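Local coordinates for protein UDP-N-acetylglucosamine 4,6-dehydratase (Vibrio fischeri, PDB 3PVZ) that binds NAD and probably acts as a lyase of the polysaccharide synthase family, removing water from UDP-N-acetylglucosamine, at residues 38-43 and 61-66; 114-119 and 158-163; 52-57 and 240-245; 57-62 and 85-90. All coordinates share one frame; numbering follows the deposited sequence.

Contact 1. Residues 38-43 and 61-66; sequences FLVLGG and QKLHVV. With NAD (nicotinamide-adenine-dinucleotide), chain E.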
# COMPACT_ATOMS: atom_id res chain seq x y z
N PHE A 38 22.20 3.02 6.12
CA PHE A 38 21.08 2.10 6.07
C PHE A 38 20.11 2.43 4.96
O PHE A 38 19.69 3.59 4.79
CB PHE A 38 20.29 2.03 7.38
CG PHE A 38 21.10 1.69 8.59
CD1 PHE A 38 21.04 0.42 9.13
CD2 PHE A 38 21.93 2.61 9.17
CE1 PHE A 38 21.77 0.09 10.24
CE2 PHE A 38 22.71 2.28 10.25
CZ PHE A 38 22.62 1.03 10.80
N LEU A 39 19.63 1.37 4.31
CA LEU A 39 18.55 1.41 3.37
C LEU A 39 17.41 0.51 3.92
O LEU A 39 17.65 -0.63 4.16
CB LEU A 39 19.05 0.87 2.02
CG LEU A 39 18.00 0.73 0.91
CD1 LEU A 39 17.15 2.10 0.70
CD2 LEU A 39 18.60 0.20 -0.36
N VAL A 40 16.18 1.03 4.08
CA VAL A 40 15.06 0.24 4.52
C VAL A 40 14.01 0.25 3.46
O VAL A 40 13.36 1.28 3.19
CB VAL A 40 14.45 0.81 5.86
CG1 VAL A 40 13.34 -0.10 6.39
CG2 VAL A 40 15.58 0.95 6.89
N LEU A 41 13.80 -0.92 2.89
CA LEU A 41 12.80 -1.15 1.90
C LEU A 41 11.52 -1.63 2.56
O LEU A 41 11.51 -2.43 3.43
CB LEU A 41 13.31 -2.24 0.95
CG LEU A 41 14.67 -1.90 0.37
CD1 LEU A 41 15.05 -2.94 -0.66
CD2 LEU A 41 14.67 -0.48 -0.23
N GLY A 42 10.40 -1.17 2.06
CA GLY A 42 9.13 -1.36 2.72
C GLY A 42 9.12 -0.67 4.06
O GLY A 42 8.41 -1.09 5.02
N GLY A 43 9.86 0.42 4.13
CA GLY A 43 10.05 1.09 5.40
C GLY A 43 8.86 1.90 5.85
O GLY A 43 8.93 2.39 6.93
N GLN A 61 24.34 7.45 10.29
CA GLN A 61 25.09 8.32 9.38
C GLN A 61 24.21 8.61 8.18
O GLN A 61 24.16 9.72 7.64
CB GLN A 61 26.37 7.64 8.96
CG GLN A 61 27.69 8.29 9.14
CD GLN A 61 28.78 7.34 8.57
OE1 GLN A 61 28.51 6.74 7.61
NE2 GLN A 61 29.92 7.17 9.21
N LYS A 62 23.48 7.59 7.77
CA LYS A 62 22.69 7.58 6.54
C LYS A 62 21.54 6.61 6.76
O LYS A 62 21.75 5.48 7.22
CB LYS A 62 23.55 7.16 5.33
CG LYS A 62 22.81 7.31 4.01
CD LYS A 62 23.66 6.93 2.84
CE LYS A 62 22.94 7.17 1.49
NZ LYS A 62 23.78 6.55 0.41
N LEU A 63 20.32 7.09 6.48
CA LEU A 63 19.12 6.32 6.52
C LEU A 63 18.14 6.72 5.43
O LEU A 63 17.54 7.80 5.44
CB LEU A 63 18.53 6.38 7.92
CG LEU A 63 17.10 5.83 8.11
CD1 LEU A 63 17.14 4.37 7.75
CD2 LEU A 63 16.49 6.06 9.51
N HIS A 64 17.98 5.82 4.47
CA HIS A 64 17.10 6.02 3.34
C HIS A 64 15.96 5.04 3.42
O HIS A 64 16.19 3.85 3.61
CB HIS A 64 17.82 5.85 2.03
CG HIS A 64 18.70 7.00 1.66
ND1 HIS A 64 19.31 7.09 0.42
CD2 HIS A 64 19.08 8.10 2.36
CE1 HIS A 64 20.02 8.22 0.36
NE2 HIS A 64 19.91 8.83 1.54
N VAL A 65 14.72 5.56 3.36
CA VAL A 65 13.51 4.76 3.45
C VAL A 65 12.80 4.72 2.09
O VAL A 65 12.60 5.74 1.47
CB VAL A 65 12.54 5.35 4.51
CG1 VAL A 65 11.44 4.38 4.84
CG2 VAL A 65 13.34 5.75 5.79
N VAL A 66 12.41 3.55 1.62
CA VAL A 66 11.73 3.40 0.33
C VAL A 66 10.45 2.58 0.43
O VAL A 66 10.44 1.50 0.98
CB VAL A 66 12.65 2.70 -0.64
CG1 VAL A 66 11.96 2.50 -2.07
CG2 VAL A 66 13.94 3.52 -0.80
PA NAD E . 3.02 -4.34 5.72
O1A NAD E . 1.90 -4.58 4.76
O2A NAD E . 2.59 -3.37 6.78
O5B NAD E . 4.19 -3.50 5.06
C5B NAD E . 4.73 -4.03 3.83
C4B NAD E . 5.32 -2.78 3.15
O4B NAD E . 5.94 -3.08 1.92
C3B NAD E . 4.19 -1.74 2.87
O3B NAD E . 4.52 -0.47 3.40
C2B NAD E . 4.13 -1.73 1.32
O2B NAD E . 3.64 -0.52 0.76
C1B NAD E . 5.62 -2.04 1.04
N9A NAD E . 5.80 -2.53 -0.32
C8A NAD E . 5.18 -3.57 -0.89
N7A NAD E . 5.53 -3.70 -2.13
C5A NAD E . 6.50 -2.77 -2.36
C6A NAD E . 7.25 -2.40 -3.48
N6A NAD E . 7.10 -3.16 -4.61
N1A NAD E . 8.11 -1.39 -3.40
C2A NAD E . 8.23 -0.68 -2.28
N3A NAD E . 7.52 -0.98 -1.22
C4A NAD E . 6.67 -1.99 -1.22
O3 NAD E . 3.53 -5.76 6.29
PN NAD E . 4.27 -5.81 7.74
O1N NAD E . 3.26 -6.18 8.82
O2N NAD E . 5.13 -4.69 8.15
O5D NAD E . 5.08 -7.24 7.55
C5D NAD E . 6.27 -7.06 6.80
C4D NAD E . 6.96 -8.42 6.61
O4D NAD E . 6.93 -9.17 7.87
C3D NAD E . 6.16 -9.27 5.60
O3D NAD E . 6.99 -10.23 4.90
C2D NAD E . 5.24 -10.11 6.51
O2D NAD E . 4.81 -11.33 5.89
C1D NAD E . 6.17 -10.40 7.69
N1N NAD E . 5.44 -10.77 8.91
C2N NAD E . 4.58 -9.89 9.44
C3N NAD E . 3.88 -10.19 10.59
C7N NAD E . 2.91 -9.24 11.16
O7N NAD E . 2.28 -9.64 12.14
N7N NAD E . 2.67 -8.03 10.65
C4N NAD E . 4.07 -11.44 11.22
C5N NAD E . 4.98 -12.32 10.65
C6N NAD E . 5.65 -11.96 9.48

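Contact 2. Residues 114-119 and 158-163; sequences DYVLNL and KKYFCV. With NAD (nicotinamide-adenine-dinucleotide), chain E.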
# COMPACT_ATOMS: atom_id res chain seq x y z
N ASP A 114 25.60 0.25 4.00
CA ASP A 114 26.29 -0.82 4.71
C ASP A 114 25.29 -1.93 5.01
O ASP A 114 25.61 -3.13 4.85
CB ASP A 114 26.93 -0.29 5.98
CG ASP A 114 27.94 0.79 5.69
OD1 ASP A 114 28.94 0.43 5.03
OD2 ASP A 114 27.74 1.98 6.11
N TYR A 115 24.05 -1.53 5.33
CA TYR A 115 23.03 -2.45 5.76
C TYR A 115 21.76 -2.15 4.97
O TYR A 115 21.29 -1.00 4.90
CB TYR A 115 22.73 -2.30 7.24
CG TYR A 115 23.86 -2.63 8.22
CD1 TYR A 115 24.09 -3.93 8.62
CD2 TYR A 115 24.63 -1.61 8.82
CE1 TYR A 115 25.10 -4.24 9.51
CE2 TYR A 115 25.61 -1.90 9.68
CZ TYR A 115 25.86 -3.22 10.03
OH TYR A 115 26.86 -3.54 10.89
N VAL A 116 21.24 -3.20 4.34
CA VAL A 116 20.02 -3.09 3.54
C VAL A 116 18.97 -4.00 4.20
O VAL A 116 19.23 -5.16 4.41
CB VAL A 116 20.27 -3.47 2.08
CG1 VAL A 116 18.95 -3.38 1.28
CG2 VAL A 116 21.38 -2.53 1.49
N LEU A 117 17.82 -3.42 4.58
CA LEU A 117 16.75 -4.14 5.27
C LEU A 117 15.51 -4.15 4.38
O LEU A 117 15.10 -3.11 3.88
CB LEU A 117 16.43 -3.45 6.61
CG LEU A 117 17.50 -3.46 7.70
CD1 LEU A 117 18.52 -2.32 7.46
CD2 LEU A 117 16.91 -3.32 9.11
N ASN A 118 14.97 -5.33 4.10
CA ASN A 118 13.80 -5.46 3.25
C ASN A 118 12.62 -5.96 4.04
O ASN A 118 12.54 -7.14 4.36
CB ASN A 118 14.11 -6.40 2.09
CG ASN A 118 12.99 -6.48 1.03
OD1 ASN A 118 11.95 -5.85 1.14
ND2 ASN A 118 13.26 -7.19 -0.04
N LEU A 119 11.70 -5.04 4.36
CA LEU A 119 10.48 -5.37 5.05
C LEU A 119 9.34 -5.14 4.08
O LEU A 119 8.22 -4.94 4.49
CB LEU A 119 10.27 -4.46 6.29
CG LEU A 119 11.16 -4.77 7.51
CD1 LEU A 119 11.07 -6.26 7.90
CD2 LEU A 119 12.60 -4.31 7.28
N LYS A 158 27.49 -4.75 3.46
CA LYS A 158 28.04 -5.82 4.25
C LYS A 158 27.00 -6.81 4.73
O LYS A 158 27.36 -7.94 5.07
CB LYS A 158 28.88 -5.31 5.40
CG LYS A 158 28.18 -4.54 6.41
CD LYS A 158 29.14 -4.39 7.68
CE LYS A 158 29.17 -2.97 8.20
NZ LYS A 158 29.42 -2.76 9.71
N LYS A 159 25.72 -6.40 4.67
CA LYS A 159 24.65 -7.18 5.27
C LYS A 159 23.30 -6.85 4.67
O LYS A 159 22.93 -5.69 4.48
CB LYS A 159 24.63 -6.97 6.80
CG LYS A 159 23.56 -7.74 7.55
CD LYS A 159 24.08 -9.19 7.76
CE LYS A 159 23.17 -10.00 8.60
NZ LYS A 159 23.17 -9.52 10.02
N TYR A 160 22.57 -7.91 4.34
CA TYR A 160 21.21 -7.79 3.89
C TYR A 160 20.33 -8.53 4.91
O TYR A 160 20.69 -9.55 5.42
CB TYR A 160 21.07 -8.44 2.49
CG TYR A 160 19.74 -8.23 1.80
CD1 TYR A 160 18.66 -9.05 2.08
CD2 TYR A 160 19.55 -7.22 0.86
CE1 TYR A 160 17.44 -8.87 1.44
CE2 TYR A 160 18.35 -7.04 0.23
CZ TYR A 160 17.29 -7.88 0.51
OH TYR A 160 16.06 -7.70 -0.13
N PHE A 161 19.21 -7.93 5.25
CA PHE A 161 18.30 -8.45 6.23
C PHE A 161 16.94 -8.50 5.59
O PHE A 161 16.49 -7.54 4.92
CB PHE A 161 18.23 -7.55 7.48
CG PHE A 161 17.07 -7.85 8.34
CD1 PHE A 161 17.11 -8.93 9.25
CD2 PHE A 161 15.87 -7.18 8.19
CE1 PHE A 161 16.01 -9.29 9.98
CE2 PHE A 161 14.77 -7.52 8.96
CZ PHE A 161 14.85 -8.59 9.85
N CYS A 162 16.24 -9.61 5.83
CA CYS A 162 14.87 -9.68 5.42
C CYS A 162 14.12 -10.69 6.28
O CYS A 162 14.69 -11.27 7.16
CB CYS A 162 14.77 -10.03 3.93
SG CYS A 162 15.48 -11.58 3.57
N VAL A 163 12.84 -10.91 6.01
CA VAL A 163 12.00 -11.72 6.88
C VAL A 163 12.03 -13.17 6.46
O VAL A 163 12.18 -13.47 5.28
CB VAL A 163 10.55 -11.29 6.82
CG1 VAL A 163 10.44 -9.79 7.01
CG2 VAL A 163 9.91 -11.76 5.49
PA NAD E . 3.02 -4.34 5.72
O1A NAD E . 1.90 -4.58 4.76
O2A NAD E . 2.59 -3.37 6.78
O5B NAD E . 4.19 -3.50 5.06
C5B NAD E . 4.73 -4.03 3.83
C4B NAD E . 5.32 -2.78 3.15
O4B NAD E . 5.94 -3.08 1.92
C3B NAD E . 4.19 -1.74 2.87
O3B NAD E . 4.52 -0.47 3.40
C2B NAD E . 4.13 -1.73 1.32
O2B NAD E . 3.64 -0.52 0.76
C1B NAD E . 5.62 -2.04 1.04
N9A NAD E . 5.80 -2.53 -0.32
C8A NAD E . 5.18 -3.57 -0.89
N7A NAD E . 5.53 -3.70 -2.13
C5A NAD E . 6.50 -2.77 -2.36
C6A NAD E . 7.25 -2.40 -3.48
N6A NAD E . 7.10 -3.16 -4.61
N1A NAD E . 8.11 -1.39 -3.40
C2A NAD E . 8.23 -0.68 -2.28
N3A NAD E . 7.52 -0.98 -1.22
C4A NAD E . 6.67 -1.99 -1.22
O3 NAD E . 3.53 -5.76 6.29
PN NAD E . 4.27 -5.81 7.74
O1N NAD E . 3.26 -6.18 8.82
O2N NAD E . 5.13 -4.69 8.15
O5D NAD E . 5.08 -7.24 7.55
C5D NAD E . 6.27 -7.06 6.80
C4D NAD E . 6.96 -8.42 6.61
O4D NAD E . 6.93 -9.17 7.87
C3D NAD E . 6.16 -9.27 5.60
O3D NAD E . 6.99 -10.23 4.90
C2D NAD E . 5.24 -10.11 6.51
O2D NAD E . 4.81 -11.33 5.89
C1D NAD E . 6.17 -10.40 7.69
N1N NAD E . 5.44 -10.77 8.91
C2N NAD E . 4.58 -9.89 9.44
C3N NAD E . 3.88 -10.19 10.59
C7N NAD E . 2.91 -9.24 11.16
O7N NAD E . 2.28 -9.64 12.14
N7N NAD E . 2.67 -8.03 10.65
C4N NAD E . 4.07 -11.44 11.22
C5N NAD E . 4.98 -12.32 10.65
C6N NAD E . 5.65 -11.96 9.48
O HOH W 1 11.42 -9.41 3.83

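Contact 3. Residues 52-57 and 240-245; sequences TKEIFK and SGELCL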
# COMPACT_ATOMS: atom_id res chain seq x y z
N THR A 52 12.80 1.36 11.26
CA THR A 52 13.32 2.66 10.82
C THR A 52 13.47 3.60 12.02
O THR A 52 14.48 4.28 12.18
CB THR A 52 12.38 3.33 9.75
OG1 THR A 52 12.30 2.51 8.57
CG2 THR A 52 12.93 4.72 9.33
N LYS A 53 12.49 3.56 12.90
CA LYS A 53 12.55 4.32 14.15
C LYS A 53 13.68 3.76 15.03
O LYS A 53 14.48 4.53 15.51
CB LYS A 53 11.24 4.27 14.86
CG LYS A 53 10.18 4.97 14.04
CD LYS A 53 9.02 5.39 14.86
CE LYS A 53 8.18 4.22 15.24
NZ LYS A 53 6.97 4.70 16.01
N GLU A 54 13.78 2.45 15.18
CA GLU A 54 14.90 1.94 15.94
C GLU A 54 16.24 2.41 15.45
O GLU A 54 17.14 2.63 16.23
CB GLU A 54 14.90 0.40 16.04
CG GLU A 54 13.77 -0.15 16.83
CD GLU A 54 13.79 0.33 18.27
OE1 GLU A 54 14.79 0.03 18.95
OE2 GLU A 54 12.81 0.92 18.73
N ILE A 55 16.39 2.60 14.16
CA ILE A 55 17.64 3.08 13.59
C ILE A 55 17.75 4.59 13.85
O ILE A 55 18.75 5.08 14.39
CB ILE A 55 17.73 2.75 12.05
CG1 ILE A 55 17.67 1.25 11.83
CG2 ILE A 55 18.98 3.42 11.42
CD1 ILE A 55 17.73 0.77 10.29
N PHE A 56 16.71 5.32 13.49
CA PHE A 56 16.73 6.76 13.58
C PHE A 56 17.12 7.29 14.98
O PHE A 56 17.87 8.24 15.10
CB PHE A 56 15.37 7.32 13.17
CG PHE A 56 15.38 8.80 12.97
CD1 PHE A 56 15.24 9.64 14.04
CD2 PHE A 56 15.58 9.35 11.72
CE1 PHE A 56 15.28 11.01 13.87
CE2 PHE A 56 15.60 10.75 11.54
CZ PHE A 56 15.44 11.56 12.64
N LYS A 57 16.58 6.69 16.03
CA LYS A 57 16.78 7.18 17.40
C LYS A 57 18.22 6.94 17.87
O LYS A 57 18.64 7.49 18.89
CB LYS A 57 15.78 6.49 18.36
CG LYS A 57 15.95 5.00 18.57
CD LYS A 57 15.12 4.44 19.76
CE LYS A 57 13.73 4.00 19.35
NZ LYS A 57 13.00 3.16 20.43
N SER A 240 9.00 -5.66 17.30
CA SER A 240 9.31 -6.12 15.92
C SER A 240 10.49 -5.37 15.35
O SER A 240 11.38 -5.93 14.72
CB SER A 240 8.09 -6.07 14.99
OG SER A 240 7.64 -4.78 14.72
N GLY A 241 10.52 -4.10 15.62
CA GLY A 241 11.60 -3.25 15.16
C GLY A 241 12.89 -3.60 15.84
O GLY A 241 13.94 -3.60 15.20
N GLU A 242 12.82 -3.91 17.12
CA GLU A 242 14.04 -4.25 17.86
C GLU A 242 14.65 -5.57 17.39
O GLU A 242 15.85 -5.69 17.28
CB GLU A 242 13.76 -4.27 19.36
CG GLU A 242 13.65 -2.88 19.95
CD GLU A 242 13.19 -2.87 21.43
OE1 GLU A 242 12.51 -3.83 21.88
OE2 GLU A 242 13.49 -1.88 22.13
N LEU A 243 13.79 -6.54 17.10
CA LEU A 243 14.22 -7.81 16.59
C LEU A 243 14.86 -7.68 15.20
O LEU A 243 15.90 -8.25 14.99
CB LEU A 243 13.02 -8.77 16.53
CG LEU A 243 13.28 -10.19 16.05
CD1 LEU A 243 14.12 -10.90 17.05
CD2 LEU A 243 11.93 -10.94 15.92
N CYS A 244 14.24 -6.93 14.27
CA CYS A 244 14.89 -6.60 12.98
C CYS A 244 16.32 -6.04 13.13
O CYS A 244 17.23 -6.47 12.43
CB CYS A 244 14.07 -5.56 12.20
SG CYS A 244 12.52 -6.22 11.56
N LEU A 245 16.49 -5.08 14.03
CA LEU A 245 17.76 -4.37 14.17
C LEU A 245 18.83 -5.30 14.78
O LEU A 245 19.98 -5.22 14.40
CB LEU A 245 17.62 -3.14 15.05
CG LEU A 245 18.86 -2.23 15.29
CD1 LEU A 245 19.36 -1.58 14.06
CD2 LEU A 245 18.55 -1.14 16.29
O HOH W 2 14.93 0.16 21.38

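Contact 4. Residues 57-62 and 85-90; sequences KRNPQK and GYINGD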
# COMPACT_ATOMS: atom_id res chain seq x y z
N LYS A 57 16.58 6.69 16.03
CA LYS A 57 16.78 7.18 17.40
C LYS A 57 18.22 6.94 17.87
O LYS A 57 18.64 7.49 18.89
CB LYS A 57 15.78 6.49 18.36
CG LYS A 57 15.95 5.00 18.57
CD LYS A 57 15.12 4.44 19.76
CE LYS A 57 13.73 4.00 19.35
NZ LYS A 57 13.00 3.16 20.43
N ARG A 58 18.95 6.08 17.14
CA ARG A 58 20.37 5.82 17.45
C ARG A 58 21.33 6.59 16.53
O ARG A 58 22.52 6.22 16.39
CB ARG A 58 20.62 4.33 17.36
CG ARG A 58 19.93 3.59 18.55
CD ARG A 58 20.15 2.14 18.50
NE ARG A 58 19.58 1.49 19.67
CZ ARG A 58 18.32 1.01 19.76
NH1 ARG A 58 17.44 1.10 18.74
NH2 ARG A 58 17.91 0.45 20.89
N ASN A 59 20.77 7.61 15.87
CA ASN A 59 21.51 8.67 15.18
C ASN A 59 22.44 8.18 14.06
O ASN A 59 23.63 8.33 14.17
CB ASN A 59 22.29 9.47 16.21
CG ASN A 59 23.01 10.64 15.61
OD1 ASN A 59 22.49 11.31 14.72
ND2 ASN A 59 24.27 10.83 16.02
N PRO A 60 21.88 7.58 13.02
CA PRO A 60 22.60 6.93 11.95
C PRO A 60 23.28 7.91 10.97
O PRO A 60 22.77 9.03 10.76
CB PRO A 60 21.51 6.24 11.17
CG PRO A 60 20.32 7.12 11.33
CD PRO A 60 20.42 7.63 12.75
N GLN A 61 24.34 7.45 10.29
CA GLN A 61 25.09 8.32 9.38
C GLN A 61 24.21 8.61 8.18
O GLN A 61 24.16 9.72 7.64
CB GLN A 61 26.37 7.64 8.96
CG GLN A 61 27.69 8.29 9.14
CD GLN A 61 28.78 7.34 8.57
OE1 GLN A 61 28.51 6.74 7.61
NE2 GLN A 61 29.92 7.17 9.21
N LYS A 62 23.48 7.59 7.77
CA LYS A 62 22.69 7.58 6.54
C LYS A 62 21.54 6.61 6.76
O LYS A 62 21.75 5.48 7.22
CB LYS A 62 23.55 7.16 5.33
CG LYS A 62 22.81 7.31 4.01
CD LYS A 62 23.66 6.93 2.84
CE LYS A 62 22.94 7.17 1.49
NZ LYS A 62 23.78 6.55 0.41
N GLY A 85 12.73 14.10 16.61
CA GLY A 85 13.24 15.36 16.07
C GLY A 85 14.11 15.09 14.83
O GLY A 85 13.67 14.42 13.91
N TYR A 86 15.32 15.65 14.82
CA TYR A 86 16.17 15.70 13.64
C TYR A 86 17.55 15.20 13.99
O TYR A 86 17.94 15.20 15.14
CB TYR A 86 16.28 17.13 13.08
CG TYR A 86 14.92 17.75 12.77
CD1 TYR A 86 14.40 17.69 11.49
CD2 TYR A 86 14.15 18.34 13.77
CE1 TYR A 86 13.15 18.23 11.19
CE2 TYR A 86 12.90 18.90 13.48
CZ TYR A 86 12.42 18.84 12.19
OH TYR A 86 11.19 19.36 11.87
N ILE A 87 18.25 14.72 12.95
CA ILE A 87 19.61 14.27 13.05
C ILE A 87 20.47 14.98 12.01
O ILE A 87 19.95 15.59 11.09
CB ILE A 87 19.73 12.72 12.80
CG1 ILE A 87 19.21 12.36 11.39
CG2 ILE A 87 19.03 11.96 13.92
CD1 ILE A 87 19.22 10.89 11.10
N ASN A 88 21.80 14.86 12.14
CA ASN A 88 22.72 15.59 11.23
C ASN A 88 22.92 14.81 9.94
O ASN A 88 23.27 15.39 8.93
CB ASN A 88 24.09 15.71 11.84
CG ASN A 88 24.10 16.55 13.08
OD1 ASN A 88 23.27 17.48 13.25
ND2 ASN A 88 25.09 16.25 13.97
N GLY A 89 22.70 13.50 10.04
CA GLY A 89 22.99 12.53 8.97
C GLY A 89 21.97 12.57 7.87
O GLY A 89 21.08 13.42 7.85
N ASP A 90 22.15 11.66 6.91
CA ASP A 90 21.49 11.77 5.64
C ASP A 90 20.22 10.93 5.75
O ASP A 90 20.25 9.72 5.41
CB ASP A 90 22.47 11.27 4.57
CG ASP A 90 21.91 11.20 3.19
OD1 ASP A 90 20.78 11.68 2.94
OD2 ASP A 90 22.63 10.65 2.31
O HOH W 3 23.05 11.34 12.04
O HOH W 4 22.50 13.99 14.92

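Contact 1. Residues 38-43 and 61-66
Phe-38 turns the edge of its ring to the next strand: Lys-62 O lies in the ring plane, 3.5 Å from CD2, while Tyr-115 of the strand on the other flank meets the ring with planes about 15° apart. The imidazole of His-64 has Lys-62 CE over one face, toward the rim. Its ND1 is bonded to Tyr-113 OH, and the ammonium of Lys-62 forms a salt bridge with Asp-110.

Between these groups the backbones of 38-41 and 62-66 run as parallel strands. Phe-38 N donates to Lys-62 O, His-64 N to Phe-38 O (2.8 Å), Val-40 N to His-64 O and Val-66 N to Val-40 O (2.9 Å). On the face turned to helix 46-56, Leu-63 CD1 touches Phe-38 CB and Val-40 CG2, each 3.9 Å away. Val-65 CG1, anti to its backbone N (chi1 -167°), reaches Gly-43 CA at 3.6 Å. On the other face Leu-39 CD1 meets Val-66 CG2 at 3.8 Å, and Leu-41 lies side by side with Val-66, CD2 against CB.

This is the first beta-alpha-beta unit of a Rossmann fold, and Gly-42 CA comes within 3.7 Å of the NAD ribose oxygen O4B. Val-66 O receives weak bonds from both Gly-42 N and Gly-43 N, which ties the start of the glycine-rich turn to the end of the second strand, just before Asp-67, an NAD-binding residue. The chemistry is thus apolar on both faces near the cofactor, whereas Lys-62 and His-64, in the first half of the second strand, have polar partners, Asp-110 and Tyr-113, beyond the pair.

Contact 2. Residues 114-119 and 158-163
Tyr-115 to Asn-118 pair with the strand that starts at Lys-159 in a parallel ladder at the middle of the Rossmann sheet, where strand 115-118 lies between 37-41 and 159-163. Val-116 N donates to Lys-159 O, Phe-161 N to Val-116 O, and Asn-118 N to Phe-161 O (2.8 Å).

At the entry, Lys-158 folds over the ring of Tyr-115, its CG above one face. That atom lies between its own backbone N and carbonyl carbon (chi1 64°), 3.3 Å from Asp-114 O, and the chain ends with NZ donating to Tyr-115 OH at 2.9 Å.

On the face toward helix 131-154, Val-116 O lies over one face of the Tyr-160 ring. Asn-118 runs beside that ring with its amide turned 87° to it, and ND2 donates to Tyr-160 OH at 2.8 Å; the hydroxyl also bonds Thr-148, while Asn-118 OD1 is held by Ser-120. Toward helix 237-250, Leu-117 CB and Leu-119 CD1 (4.0 Å from CE2) both sit at the edge of the Phe-161 ring.

The C-terminal ends of both segments, at Leu-119 and Val-163, line the NAD pocket. Here direct pairing gives way to a water that donates to Asn-118 O at 2.6 Å and accepts from Val-163 N at 3.0 Å.

Contact 3. Residues 52-57 and 240-245
Glu-54 and Ile-55 face Gly-241, Glu-242 and Leu-245 across two helices whose axes come within 8.8 Å at an angle of 67°. The apolar part is small. Ile-55 CG1 meets Leu-245 CD1 at 4.0 Å, the two side chains crossing at a slant, and the other branch of Leu-245, CD2, lies as far from Glu-54 CB. Gly-241 has no side chain to keep the helices apart, so the aliphatic part of Glu-54 rests on its backbone, CG 3.7 Å from Gly-241 C.

Both helices pack on the same side of the Rossmann sheet. Helix 46-56 is the one that follows the glycine-rich NAD-binding loop, and helix 237-250 comes from much later in the chain, near that loop at Gly-241.

The polar part brings two acids together. A bend in Glu-54 at chi2 (-61°) turns CD toward Glu-242, and OE1 comes to 3.3 Å from Glu-242 CG. The carboxylates stand 83° apart in plane, with Glu-54 OE1 3.9 Å from Glu-242 OE2. A water modelled between these two oxygens sits implausibly close to Glu-54 OE1, so its exact place is doubtful. Glu-242 OE1 also has the like charge of Glu-16 nearby. Cations probably offset part of the repulsion: Lys-57 NZ forms a salt bridge to Glu-54 OE2 at 2.8 Å, from above the carboxylate plane, and Arg-58 pairs with OE1. Gln-238 NE2 donates to Glu-242 OE2.

Contact 4. Residues 57-62 and 85-90
Asn-59 to Lys-62 and Ile-87 to Asp-90 are the ends of two loops together with the first residues of the Rossmann-sheet strands they lead into, 62-66 and the outermost 90-94, and they meet where this parallel pair begins. Asp-90 N donates to Gln-61 O at 2.9 Å with a nearly straight N-H (166°), and Gly-89 CA packs 3.3 Å from the same oxygen. One residue on, the Lys-62 and Asp-90 side chains lie alongside and point the same way.

Asp-90 OD2 touches carbon, 3.6 Å from Lys-62 CE; the ammonium of Lys-62 is salt-bridged to Asp-110, leaving NZ 4.7 Å from Asp-90 OD2. At that distance its charge may still help to stabilise the carboxylate, whose other oxygen, OD1, is bonded to Gln-92 NE2.

Ahead of the strands the packing is by Ile-87. CG1 sits between its backbone N and carbonyl carbon (chi1 60°), and CD1 at the end of that branch meets Pro-60 CD at 3.8 Å, the two side chains crossing at about a right angle. CG2 turns instead to Asn-59, whose side chain slides past in the opposite direction.

Asn-59 OD1 also draws in two waters that link the loops at their exposed side. One donates to OD1 and to Pro-60 O and weakly accepts from Gly-89 N; the second donates to Asn-59 OD1 at 2.7 Å and accepts from Asn-88 N at 3.0 Å.

In the fold
Contacts 1 and 2 are neighbouring strand pairs in one sheet, joined where Leu-41 N and O bond Leu-117 O and Leu-119 N; both are buried and both reach NAD. Contact 3 is buried too, but it joins two helices lying on that sheet through a few aliphatic contacts and a charged cluster: Ile-55 packs on Phe-38 of contact 1, and Cys-244 on Phe-161 of contact 2. Contact 4 is the outer one, partly exposed and bridged by water. It shares Gln-61 and Lys-62 with contact 1: strand 62-66 pairs with 37-41 on one flank and with 90-94 on the other. Phe-56 of contact 3's helix touches Ile-87.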